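Local coordinates for de novo design, hyper stable, disulfide-rich mini protein (Synthetic construct, PDB 5JG9) that has no known natural function, being a de novo designed, disulfide-rich mini protein made as a hyperstable constrained peptide, at residues 19-24 with 41-46. Sequence-based numbering, arbitrary orientation.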
loop_
_atom_site.group_PDB
_atom_site.type_symbol
_atom_site.label_atom_id
_atom_site.label_comp_id
_atom_site.label_asym_id
_atom_site.label_seq_id
_atom_site.Cartn_x
_atom_site.Cartn_y
_atom_site.Cartn_z
ATOM N N ARG A 19 -2.079 6.362 -4.182
ATOM C CA ARG A 19 -3.001 7.362 -3.550
ATOM C C ARG A 19 -3.608 6.826 -2.283
ATOM O O ARG A 19 -3.502 7.407 -1.180
ATOM C CB ARG A 19 -4.133 7.779 -4.590
ATOM C CG ARG A 19 -3.953 9.074 -5.344
ATOM C CD ARG A 19 -5.263 9.702 -5.928
ATOM N NE ARG A 19 -5.955 8.767 -6.865
ATOM C CZ ARG A 19 -6.926 7.876 -6.595
ATOM N NH1 ARG A 19 -7.336 7.051 -7.581
ATOM N NH2 ARG A 19 -7.488 7.782 -5.386
ATOM N N GLU A 20 -4.221 5.671 -2.397
ATOM C CA GLU A 20 -4.912 5.115 -1.235
ATOM C C GLU A 20 -3.974 4.515 -0.168
ATOM O O GLU A 20 -4.261 4.503 0.999
ATOM C CB GLU A 20 -5.920 4.019 -1.678
ATOM C CG GLU A 20 -7.084 4.520 -2.544
ATOM C CD GLU A 20 -8.066 3.461 -2.906
ATOM O OE1 GLU A 20 -9.009 3.780 -3.671
ATOM O OE2 GLU A 20 -8.024 2.341 -2.367
ATOM N N CYS A 21 -2.810 4.049 -0.578
ATOM C CA CYS A 21 -1.773 3.636 0.405
ATOM C C CYS A 21 -1.238 4.780 1.314
ATOM O O CYS A 21 -1.140 4.624 2.521
ATOM C CB CYS A 21 -0.597 3.006 -0.313
ATOM S SG CYS A 21 0.466 1.991 0.716
ATOM N N LYS A 22 -0.911 5.912 0.679
ATOM C CA LYS A 22 -0.572 7.156 1.360
ATOM C C LYS A 22 -1.661 7.603 2.347
ATOM O O LYS A 22 -1.358 7.921 3.474
ATOM C CB LYS A 22 -0.368 8.241 0.343
ATOM C CG LYS A 22 -0.068 9.590 0.932
ATOM C CD LYS A 22 0.335 10.519 -0.166
ATOM C CE LYS A 22 1.052 11.745 0.351
ATOM N NZ LYS A 22 0.076 12.645 1.007
ATOM N N GLU A 23 -2.908 7.644 1.846
ATOM C CA GLU A 23 -4.080 7.912 2.670
ATOM C C GLU A 23 -4.153 7.004 3.871
ATOM O O GLU A 23 -4.302 7.448 4.964
ATOM C CB GLU A 23 -5.367 7.771 1.838
ATOM C CG GLU A 23 -5.691 9.012 1.014
ATOM C CD GLU A 23 -6.847 8.861 -0.012
ATOM O OE1 GLU A 23 -7.397 7.708 -0.243
ATOM O OE2 GLU A 23 -7.111 9.893 -0.659
ATOM N N ARG A 24 -4.003 5.698 3.627
ATOM C CA ARG A 24 -4.098 4.669 4.666
ATOM C C ARG A 24 -3.007 4.862 5.725
ATOM O O ARG A 24 -3.253 4.844 6.939
ATOM C CB ARG A 24 -4.060 3.275 3.999
ATOM C CG ARG A 24 -4.039 2.042 4.881
ATOM C CD ARG A 24 -4.014 0.734 4.051
ATOM N NE ARG A 24 -5.127 0.340 3.133
ATOM C CZ ARG A 24 -5.162 0.541 1.814
ATOM N NH1 ARG A 24 -4.209 1.210 1.196
ATOM N NH2 ARG A 24 -6.169 0.083 1.101
ATOM N N TYR A 41 0.329 -3.871 -7.939
ATOM C CA TYR A 41 0.858 -3.002 -6.934
ATOM C C TYR A 41 0.287 -3.405 -5.584
ATOM O O TYR A 41 -0.818 -3.951 -5.493
ATOM C CB TYR A 41 0.567 -1.527 -7.267
ATOM C CG TYR A 41 1.422 -1.119 -8.416
ATOM C CD1 TYR A 41 1.004 -1.336 -9.703
ATOM C CD2 TYR A 41 2.688 -0.535 -8.204
ATOM C CE1 TYR A 41 1.834 -1.090 -10.778
ATOM C CE2 TYR A 41 3.506 -0.202 -9.263
ATOM C CZ TYR A 41 3.090 -0.490 -10.538
ATOM O OH TYR A 41 3.890 -0.204 -11.595
ATOM N N VAL A 42 1.142 -3.190 -4.576
ATOM C CA VAL A 42 0.982 -3.698 -3.222
ATOM C C VAL A 42 1.211 -2.488 -2.291
ATOM O O VAL A 42 2.206 -1.836 -2.357
ATOM C CB VAL A 42 1.981 -4.877 -2.893
ATOM C CG1 VAL A 42 1.816 -5.340 -1.439
ATOM C CG2 VAL A 42 1.761 -6.047 -3.824
ATOM N N CYS A 43 0.236 -2.199 -1.452
ATOM C CA CYS A 43 0.370 -1.275 -0.324
ATOM C C CYS A 43 0.931 -2.001 0.914
ATOM O O CYS A 43 0.293 -2.944 1.445
ATOM C CB CYS A 43 -0.960 -0.639 0.027
ATOM S SG CYS A 43 -0.784 0.486 1.409
ATOM N N GLU A 44 2.091 -1.599 1.369
ATOM C CA GLU A 44 2.650 -2.115 2.641
ATOM C C GLU A 44 2.550 -1.084 3.718
ATOM O O GLU A 44 3.059 0.053 3.553
ATOM C CB GLU A 44 4.115 -2.478 2.413
ATOM C CG GLU A 44 4.835 -2.781 3.754
ATOM C CD GLU A 44 6.353 -2.905 3.545
ATOM O OE1 GLU A 44 7.082 -1.988 4.040
ATOM O OE2 GLU A 44 6.757 -3.834 2.829
ATOM N N ILE A 45 1.988 -1.467 4.851
ATOM C CA ILE A 45 1.751 -0.530 5.991
ATOM C C ILE A 45 2.585 -1.114 7.136
ATOM O O ILE A 45 2.582 -2.356 7.364
ATOM C CB ILE A 45 0.236 -0.427 6.393
ATOM C CG1 ILE A 45 -0.642 0.126 5.175
ATOM C CG2 ILE A 45 0.005 0.413 7.656
ATOM C CD1 ILE A 45 -0.264 1.497 4.702
ATOM N N ARG A 46 3.321 -0.254 7.793
ATOM C CA ARG A 46 4.096 -0.612 9.027
ATOM C C ARG A 46 3.668 0.389 10.186
ATOM O O ARG A 46 4.102 1.518 10.177
ATOM C CB ARG A 46 5.640 -0.525 8.822
ATOM C CG ARG A 46 6.162 -1.372 7.715
ATOM C CD ARG A 46 7.679 -1.415 7.667
ATOM N NE ARG A 46 8.079 -2.403 6.673
ATOM C CZ ARG A 46 9.332 -2.711 6.299
ATOM N NH1 ARG A 46 10.386 -2.086 6.825
ATOM N NH2 ARG A 46 9.532 -3.677 5.367
#
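Both sulfurs of the Cys21–Cys43 disulfide stand anti to their own backbone N, chi1 -161° on the helix and 180° on the strand, a torsion that turns each SG off its backbone and out between helix and strand, where the two meet. The SG–SG bond closes with chi3 of 77°, near the relaxed right angle, and draws the CA atoms of Cys21 and Cys43 to 5.4 Å. Helix 14-28 here runs almost parallel to the sheet's central strand 40-46, 8.6 Å between local axes.

Arg24, one turn on, meets the strand with both its methylenes and its guanidinium. Its CD lies 3.6 Å from CG1 of Ile45, where the two side chains cross at about a right angle. In one of two conformers, which leaves the guanidinium's place less certain, the chain bends at chi3, NH1 stands 3.5 Å from Cys43 SG at an oblique angle, and Tyr7 of strand 5-8 makes a cation-pi contact. Ile45 CD1 reaches both helix residues, 3.8 Å from Arg24 CG and 4.1 Å from Cys21 SG, while Tyr7 and Tyr32 touch Ile45 from the flanking strands. An alanine in place of Ile45 would probably leave a gap beside the disulfide and the Arg24 methylenes free to shift.

Helix and sheet are thus joined by one covalent crosslink flanked by Ile45 and the Arg24 methylenes, with a cationic group probably lying against one sulfur, an arrangement consistent with the hyperstability sought in the design.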